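Local coordinates for protein sugar phosphate isomerase/epimerase (Parabacteroides distasonis, PDB 3L23) that binds a magnesium ion in a xylose isomerase-like TIM barrel and probably acts as a sugar phosphate isomerase or epimerase, at residues A[199-202]-A[203-206]; A[205-208]-A[209-212]; A[257-260]-A[261-264]; A[277-280]-A[281-285]. One frame throughout, in Å; residues are numbered along the deposited sequence. Where two conformers were deposited one is given.

Overall arrangement
All four contacts are local ones within the xylose isomerase-like TIM barrel, following one another along the chain in numerical order. Contacts 1 and 2 share Asp-205 and Thr-206, their centres 9 Å apart: contact 1 lies on helix 198-205, and contact 2 turns the chain into strand 211-216. Contact 3 lies on helix 257-267, which connects strands 238-243 and 272-274 in a beta-alpha-beta unit, its centre 24 Å from each of the first two. Contact 4, the loop between strand 272-274 and helix 285-298, is across the chain's centre from contacts 1 and 2, its centre 34 and 36 Å from theirs. The adjoining strands carry or lead to magnesium ligands Asp-216, His-242 and Glu-275, so the contacts lie in connections around the metal-bearing barrel.

Contact 1 of 4, residues A[199-202]-A[203-206]; sequences YDLM and LKDT
With its CG swung anti to the backbone N (chi1 -161°), Tyr-199 brings the CD2 side of its ring near Leu-203, whose CG is anti to its own carbonyl carbon (chi1 -73°). Methyl CD1 of Leu-203 meets the ring obliquely, 3.9 Å from CD2 of Tyr-199. Four residues apart in helix 198-205, the pair also shares a nearly straight backbone bond from Leu-203 N to Tyr-199 O (2.9 Å). On another side of the same turn, Leu-201 and Lys-204 lie alongside each other, with CE of the lysine 4.2 Å from CD2 of the leucine. Just past the last clear helical turn Thr-206 points its hydroxyl back: OG1 donates to Met-202 O at 2.6 Å, tilted 26° from the carbonyl plane, while Thr-206 N adds a weak bond to the same oxygen. Arg-237 also bonds to Thr-206 OG1 and to Leu-203 O, tying this part of the chain to the segment before strand 238-243. Phe-171, Phe-213 and Tyr-230 pack round the Tyr-199 ring, and the hydroxyl of Tyr-230 bonds to Asp-200 OD1. Tyr-199 and Leu-203 thus give apolar packing against strand 211-216, while the buried Thr-206 hydroxyl is satisfied by a carbonyl and a guanidinium.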
# COMPACT_ATOMS: atom_id res chain seq x y z
N TYR A 199 -5.16 -10.48 10.25
CA TYR A 199 -3.81 -10.35 9.70
C TYR A 199 -2.93 -11.58 9.99
O TYR A 199 -2.11 -12.01 9.14
CB TYR A 199 -3.17 -9.08 10.26
CG TYR A 199 -1.98 -8.53 9.49
CD1 TYR A 199 -2.15 -7.96 8.22
CD2 TYR A 199 -0.70 -8.56 10.02
CE1 TYR A 199 -1.07 -7.45 7.52
CE2 TYR A 199 0.37 -8.04 9.33
CZ TYR A 199 0.20 -7.50 8.10
OH TYR A 199 1.25 -6.99 7.37
N ASP A 200 -3.04 -12.11 11.21
CA ASP A 200 -2.32 -13.34 11.58
C ASP A 200 -2.73 -14.53 10.72
O ASP A 200 -1.89 -15.33 10.35
CB ASP A 200 -2.46 -13.62 13.06
CG ASP A 200 -1.83 -12.53 13.88
OD1 ASP A 200 -0.81 -12.02 13.40
OD2 ASP A 200 -2.33 -12.17 14.95
N LEU A 201 -4.01 -14.63 10.38
CA LEU A 201 -4.48 -15.66 9.48
C LEU A 201 -3.92 -15.43 8.07
O LEU A 201 -3.60 -16.39 7.35
CB LEU A 201 -6.02 -15.73 9.44
CG LEU A 201 -6.73 -16.03 10.77
CD1 LEU A 201 -8.23 -15.86 10.61
CD2 LEU A 201 -6.33 -17.41 11.31
N MSE A 202 -3.79 -14.17 7.65
CA MSE A 202 -3.26 -13.87 6.32
C MSE A 202 -1.81 -14.30 6.22
O MSE A 202 -1.41 -14.90 5.21
CB MSE A 202 -3.41 -12.38 5.98
CG MSE A 202 -4.86 -11.98 5.69
SE MSE A 202 -4.79 -10.05 5.23
CE MSE A 202 -6.62 -9.90 4.65
N LEU A 203 -1.03 -13.97 7.23
CA LEU A 203 0.37 -14.42 7.31
C LEU A 203 0.45 -15.93 7.28
O LEU A 203 1.23 -16.52 6.52
CB LEU A 203 1.02 -13.89 8.58
CG LEU A 203 1.34 -12.39 8.55
CD1 LEU A 203 1.45 -11.84 10.00
CD2 LEU A 203 2.56 -12.03 7.66
N LYS A 204 -0.35 -16.58 8.10
CA LYS A 204 -0.26 -18.05 8.20
C LYS A 204 -0.58 -18.80 6.91
O LYS A 204 0.06 -19.84 6.59
CB LYS A 204 -1.21 -18.55 9.30
CG LYS A 204 -1.14 -20.03 9.55
CD LYS A 204 -1.91 -20.45 10.78
CE LYS A 204 -3.38 -20.28 10.66
NZ LYS A 204 -3.99 -21.48 11.35
N ASP A 205 -1.59 -18.33 6.20
CA ASP A 205 -2.20 -19.08 5.11
C ASP A 205 -1.94 -18.54 3.71
O ASP A 205 -2.53 -19.03 2.76
CB ASP A 205 -3.70 -19.17 5.35
CG ASP A 205 -4.05 -20.08 6.52
OD1 ASP A 205 -3.32 -21.07 6.74
OD2 ASP A 205 -5.06 -19.83 7.19
N THR A 206 -1.04 -17.58 3.59
CA THR A 206 -0.52 -17.15 2.29
C THR A 206 0.89 -17.74 2.18
O THR A 206 1.56 -17.95 3.18
CB THR A 206 -0.49 -15.65 2.11
OG1 THR A 206 0.22 -15.03 3.18
CG2 THR A 206 -1.91 -15.12 2.03
O HOH W 1 -6.63 -18.01 6.72

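Contact 2 of 4, residues A[205-208]-A[209-212]; sequences DTDP and SKVY. With EDO (1,2-ethanediol), chain G.
Hydrogen bonds from Ser-209, Lys-210 and Val-211 all converge on Asp-207. Its CG is anti to the backbone N (chi1 -179°), and from there OD1 takes two donors from one face of the carboxylate: Ser-209 N at 2.8 Å, on the anti side, and Ser-209 OG at 2.7 Å, 48° above the plane. The carbonyl of Asp-207 is doubly used as well. Val-211 N approaches it nearly along the C=O axis at 3.0 Å, whereas Lys-210 N comes from above the carbonyl plane at 2.8 Å. A water sits within hydrogen-bonding distance of both Pro-208 O and Val-211 O.

Charge plays a looser part. Lys-210 runs past the carboxylate, its CE 3.2 Å from Asp-207 OD2, but NZ stays 4.5 Å from that oxygen and makes its salt bridge with Asp-151 of helix 136-155. A 1,2-ethanediol, probably from the crystallisation liquor, bonds weakly to NZ.

The main apolar contact is between Thr-206 and Val-211, whose side chains cross at about a right angle, CB to CB at 3.8 Å.

Asp-207 bonding through OD1 to the backbone N two residues on is an Asx turn, here part of the tight alpha-to-beta connection that delivers the chain into strand 211-216 of the TIM barrel.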
# COMPACT_ATOMS: atom_id res chain seq x y z
N ASP A 205 -1.59 -18.33 6.20
CA ASP A 205 -2.20 -19.08 5.11
C ASP A 205 -1.94 -18.54 3.71
O ASP A 205 -2.53 -19.03 2.76
CB ASP A 205 -3.70 -19.17 5.35
CG ASP A 205 -4.05 -20.08 6.52
OD1 ASP A 205 -3.32 -21.07 6.74
OD2 ASP A 205 -5.06 -19.83 7.19
N THR A 206 -1.04 -17.58 3.59
CA THR A 206 -0.52 -17.15 2.29
C THR A 206 0.89 -17.74 2.18
O THR A 206 1.56 -17.95 3.18
CB THR A 206 -0.49 -15.65 2.11
OG1 THR A 206 0.22 -15.03 3.18
CG2 THR A 206 -1.91 -15.12 2.03
N ASP A 207 1.27 -18.08 0.96
CA ASP A 207 2.54 -18.77 0.64
C ASP A 207 3.62 -17.69 0.63
O ASP A 207 3.55 -16.77 -0.18
CB ASP A 207 2.39 -19.43 -0.72
CG ASP A 207 3.60 -20.20 -1.16
OD1 ASP A 207 4.73 -19.84 -0.76
OD2 ASP A 207 3.41 -21.18 -1.94
N PRO A 208 4.65 -17.81 1.49
CA PRO A 208 5.69 -16.76 1.51
C PRO A 208 6.47 -16.58 0.22
O PRO A 208 7.09 -15.53 0.03
CB PRO A 208 6.65 -17.21 2.60
CG PRO A 208 5.92 -18.19 3.40
CD PRO A 208 4.95 -18.87 2.47
N SER A 209 6.44 -17.57 -0.66
CA SER A 209 7.13 -17.48 -1.94
C SER A 209 6.27 -16.74 -2.96
O SER A 209 6.72 -16.48 -4.07
CB SER A 209 7.48 -18.87 -2.47
OG SER A 209 6.32 -19.55 -2.96
N LYS A 210 5.03 -16.46 -2.59
CA LYS A 210 4.07 -15.81 -3.51
C LYS A 210 3.50 -14.45 -3.06
O LYS A 210 3.23 -13.58 -3.92
CB LYS A 210 2.90 -16.73 -3.71
CG LYS A 210 3.26 -18.06 -4.28
CD LYS A 210 2.03 -18.93 -4.51
CE LYS A 210 2.43 -20.34 -4.92
NZ LYS A 210 2.41 -20.57 -6.31
N VAL A 211 3.29 -14.28 -1.75
CA VAL A 211 2.62 -13.10 -1.16
C VAL A 211 3.53 -12.45 -0.14
O VAL A 211 4.13 -13.14 0.67
CB VAL A 211 1.33 -13.53 -0.45
CG1 VAL A 211 0.69 -12.41 0.39
CG2 VAL A 211 0.33 -14.16 -1.48
N TYR A 212 3.63 -11.12 -0.22
CA TYR A 212 4.39 -10.35 0.77
C TYR A 212 3.49 -9.22 1.23
O TYR A 212 2.43 -8.94 0.64
CB TYR A 212 5.71 -9.77 0.18
CG TYR A 212 5.44 -8.78 -0.92
CD1 TYR A 212 5.23 -9.20 -2.23
CD2 TYR A 212 5.39 -7.40 -0.66
CE1 TYR A 212 4.94 -8.27 -3.24
CE2 TYR A 212 5.08 -6.49 -1.64
CZ TYR A 212 4.86 -6.93 -2.94
OH TYR A 212 4.53 -6.00 -3.91
C1 EDO G . -1.73 -21.05 -6.15
O1 EDO G . -0.77 -21.72 -6.98
C2 EDO G . -1.62 -21.59 -4.75
O2 EDO G . -0.27 -21.48 -4.27
O HOH W 2 6.70 -13.25 1.84

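Contact 3 of 4, residues A[257-260]-A[261-264]; sequences FEMI and FKQM
Phe-257 and Phe-261, one turn apart at the start of helix 257-267, meet through a carbonyl: Phe-257 O takes the nearly straight N-H of Phe-261 at 2.8 Å, and the edge of the Phe-261 ring lies in plane with that oxygen, its CD1 3.3 Å away. The next three carbonyls are used in the same way. Glu-258 O accepts from Lys-262 N, Met-259 O from Gln-263 N, and Ile-260 O from Met-264 N at 2.9 Å, which gives the regular i to i+4 pattern of an alpha helix. Of the N-H groups in the first turn, that of Met-259 is met by the side-chain oxygen OD1 of Asn-256, just ahead of the helix.

This is the helix of a beta-alpha-beta unit, crossing between the parallel barrel strands 238-243 and 272-274. Phe-257, Ile-260 and Phe-261 rest on Ile-243 of the first strand, and Tyr-272 of the second meets the Phe-261 ring edge-to-face.

Toward helix 227-233, selenomethionine Met-259 and Gln-263 lie side by side. Both bring CG anti to the backbone N and then bend at chi2 (71° and 65°), and a further bend of Met-259 at chi3 brings its CE to 3.7 Å from OE1 of Gln-263. Both ends of that amide are satisfied: OE1 accepts from Gln-232 NE2 and NE2 donates to Asn-267 OD1.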
# COMPACT_ATOMS: atom_id res chain seq x y z
N PHE A 257 8.92 6.69 15.41
CA PHE A 257 9.65 6.53 14.14
C PHE A 257 11.13 6.10 14.32
O PHE A 257 11.63 5.34 13.48
CB PHE A 257 9.51 7.77 13.27
CG PHE A 257 8.13 7.98 12.76
CD1 PHE A 257 7.49 7.01 11.99
CD2 PHE A 257 7.43 9.13 13.11
CE1 PHE A 257 6.19 7.25 11.53
CE2 PHE A 257 6.14 9.36 12.67
CZ PHE A 257 5.54 8.43 11.87
N GLU A 258 11.78 6.52 15.39
CA GLU A 258 13.17 6.08 15.61
C GLU A 258 13.24 4.56 15.67
O GLU A 258 14.07 3.96 15.01
CB GLU A 258 13.77 6.73 16.86
CG GLU A 258 15.24 6.36 17.10
CD GLU A 258 15.86 7.07 18.27
OE1 GLU A 258 15.16 7.85 18.97
OE2 GLU A 258 17.06 6.85 18.50
N MSE A 259 12.36 3.94 16.45
CA MSE A 259 12.34 2.48 16.58
C MSE A 259 11.87 1.81 15.30
O MSE A 259 12.40 0.76 14.93
CB MSE A 259 11.48 2.05 17.81
CG MSE A 259 11.55 0.61 18.16
SE MSE A 259 13.29 0.13 18.92
CE MSE A 259 13.60 -1.37 17.66
N ILE A 260 10.86 2.38 14.64
CA ILE A 260 10.38 1.85 13.38
C ILE A 260 11.51 1.81 12.34
O ILE A 260 11.73 0.77 11.71
CB ILE A 260 9.17 2.64 12.86
CG1 ILE A 260 7.96 2.29 13.70
CG2 ILE A 260 8.89 2.35 11.39
CD1 ILE A 260 6.78 3.22 13.48
N PHE A 261 12.25 2.90 12.18
CA PHE A 261 13.36 2.91 11.21
C PHE A 261 14.53 2.00 11.61
O PHE A 261 15.13 1.35 10.77
CB PHE A 261 13.86 4.31 10.92
CG PHE A 261 13.06 5.00 9.87
CD1 PHE A 261 11.87 5.72 10.21
CD2 PHE A 261 13.42 4.90 8.53
CE1 PHE A 261 11.10 6.35 9.23
CE2 PHE A 261 12.65 5.52 7.56
CZ PHE A 261 11.51 6.24 7.90
N LYS A 262 14.84 1.96 12.90
CA LYS A 262 15.87 1.05 13.38
C LYS A 262 15.52 -0.37 12.97
O LYS A 262 16.37 -1.13 12.44
CB LYS A 262 15.98 1.16 14.90
CG LYS A 262 16.95 0.18 15.50
CD LYS A 262 17.30 0.57 16.91
CE LYS A 262 17.83 -0.62 17.66
NZ LYS A 262 18.40 -0.18 18.95
N GLN A 263 14.27 -0.74 13.21
CA GLN A 263 13.84 -2.08 12.90
C GLN A 263 13.80 -2.33 11.37
O GLN A 263 14.14 -3.42 10.92
CB GLN A 263 12.47 -2.41 13.54
CG GLN A 263 12.17 -3.90 13.49
CD GLN A 263 13.14 -4.74 14.32
OE1 GLN A 263 13.37 -4.44 15.52
NE2 GLN A 263 13.76 -5.76 13.69
N MSE A 264 13.38 -1.33 10.61
CA MSE A 264 13.33 -1.42 9.16
C MSE A 264 14.73 -1.78 8.59
O MSE A 264 14.87 -2.71 7.76
CB MSE A 264 12.81 -0.11 8.56
CG MSE A 264 12.50 -0.20 7.08
SE MSE A 264 12.13 1.56 6.34
CE MSE A 264 13.91 2.10 6.14

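Contact 4 of 4, residues A[277-280]-A[281-285]; sequences EQMP and DGRTQ
Gln-285 reaches back across the loop with its side-chain amide and holds residues 277-279 by two hydrogen bonds. OE1 accepts Met-279 N at 2.9 Å on a lone pair, in the plane of its own carbonyl. NE2 donates to Glu-277 O at 3.0 Å; the oxygen lies in the amide plane, although the donor stands well above the Glu-277 carbonyl plane.

Alongside, selenomethionine Met-279 fills the inside of the turn. Bent at chi2 and chi3 (-67° and -81°), it puts CE 3.5 Å from Arg-283 NH1 and 3.6 Å from Asp-281 OD1, while its CB lies 3.4 Å from Arg-283 O.

Two waters add to this shell. One joins Gln-278 NE2, Arg-283 O and Gln-285 OE1; the other bridges Met-279 O to Gly-282 N. Gln-278 NE2 also donates to Met-279 O at 3.1 Å, in plane and on a lone pair. Gly-282 turns the chain with a positive phi of 87°.

Further out, Ser-21 O takes a second bond from Gln-285 NE2, and Arg-283 pairs with Asp-291 of the following helix. Glu-277, its carboxylate salt-bridged to Lys-244, lies beside helix 217-222, its side chain about 8 Å from the magnesium ion. The loop follows strand 272-274 and the magnesium ligand Glu-275, and ends at Thr-284, the N-cap of helix 285-298; its OG1 accepts from Ala-287 N.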
# COMPACT_ATOMS: atom_id res chain seq x y z
N GLU A 277 -2.83 11.48 5.13
CA GLU A 277 -4.26 11.57 4.82
C GLU A 277 -4.68 13.04 4.84
O GLU A 277 -3.83 13.93 4.98
CB GLU A 277 -5.12 10.58 5.65
CG GLU A 277 -5.30 10.75 7.12
CD GLU A 277 -5.99 9.48 7.67
OE1 GLU A 277 -7.16 9.23 7.30
OE2 GLU A 277 -5.34 8.72 8.41
N GLN A 278 -5.96 13.32 4.61
CA GLN A 278 -6.45 14.68 4.54
C GLN A 278 -6.02 15.50 5.74
O GLN A 278 -6.20 15.10 6.88
CB GLN A 278 -7.97 14.64 4.47
CG GLN A 278 -8.62 15.97 4.60
CD GLN A 278 -8.25 16.92 3.51
OE1 GLN A 278 -8.31 16.57 2.32
NE2 GLN A 278 -7.92 18.17 3.88
N MSE A 279 -5.40 16.64 5.47
CA MSE A 279 -4.97 17.51 6.57
C MSE A 279 -6.18 17.95 7.40
O MSE A 279 -7.21 18.36 6.85
CB MSE A 279 -4.17 18.69 6.03
CG MSE A 279 -2.79 18.32 5.50
SE MSE A 279 -1.54 17.73 6.81
CE MSE A 279 -1.01 19.48 7.47
N PRO A 280 -6.08 17.83 8.73
CA PRO A 280 -7.20 18.21 9.59
C PRO A 280 -7.30 19.68 9.93
O PRO A 280 -8.32 20.11 10.51
CB PRO A 280 -6.89 17.44 10.89
CG PRO A 280 -5.43 17.47 10.99
CD PRO A 280 -4.93 17.35 9.52
N ASP A 281 -6.28 20.46 9.57
CA ASP A 281 -6.15 21.85 10.00
C ASP A 281 -6.27 22.94 8.91
O ASP A 281 -5.82 24.08 9.10
CB ASP A 281 -4.81 22.00 10.75
CG ASP A 281 -3.61 21.62 9.90
OD1 ASP A 281 -3.80 21.31 8.71
OD2 ASP A 281 -2.47 21.62 10.44
N GLY A 282 -6.84 22.59 7.77
CA GLY A 282 -7.08 23.56 6.70
C GLY A 282 -5.92 23.77 5.72
O GLY A 282 -6.05 24.54 4.76
N ARG A 283 -4.80 23.13 6.00
CA ARG A 283 -3.62 23.25 5.16
C ARG A 283 -3.76 22.36 3.92
O ARG A 283 -4.53 21.38 3.92
CB ARG A 283 -2.38 22.87 5.94
CG ARG A 283 -2.05 23.70 7.19
CD ARG A 283 -0.84 23.15 7.89
NE ARG A 283 0.38 23.41 7.14
CZ ARG A 283 1.53 22.76 7.26
NH1 ARG A 283 1.68 21.71 8.06
NH2 ARG A 283 2.55 23.12 6.52
N THR A 284 -2.99 22.67 2.89
CA THR A 284 -2.95 21.82 1.70
C THR A 284 -2.17 20.54 1.92
O THR A 284 -1.35 20.43 2.81
CB THR A 284 -2.30 22.54 0.49
OG1 THR A 284 -0.89 22.78 0.73
CG2 THR A 284 -3.09 23.81 0.16
N GLN A 285 -2.44 19.53 1.09
CA GLN A 285 -1.66 18.30 1.12
C GLN A 285 -0.20 18.55 0.72
O GLN A 285 0.72 17.96 1.31
CB GLN A 285 -2.26 17.25 0.19
CG GLN A 285 -3.70 16.81 0.52
CD GLN A 285 -3.85 16.35 1.95
OE1 GLN A 285 -4.53 17.02 2.71
NE2 GLN A 285 -3.25 15.22 2.31
O HOH W 3 -5.79 19.47 2.29
O HOH W 4 -8.66 20.68 6.86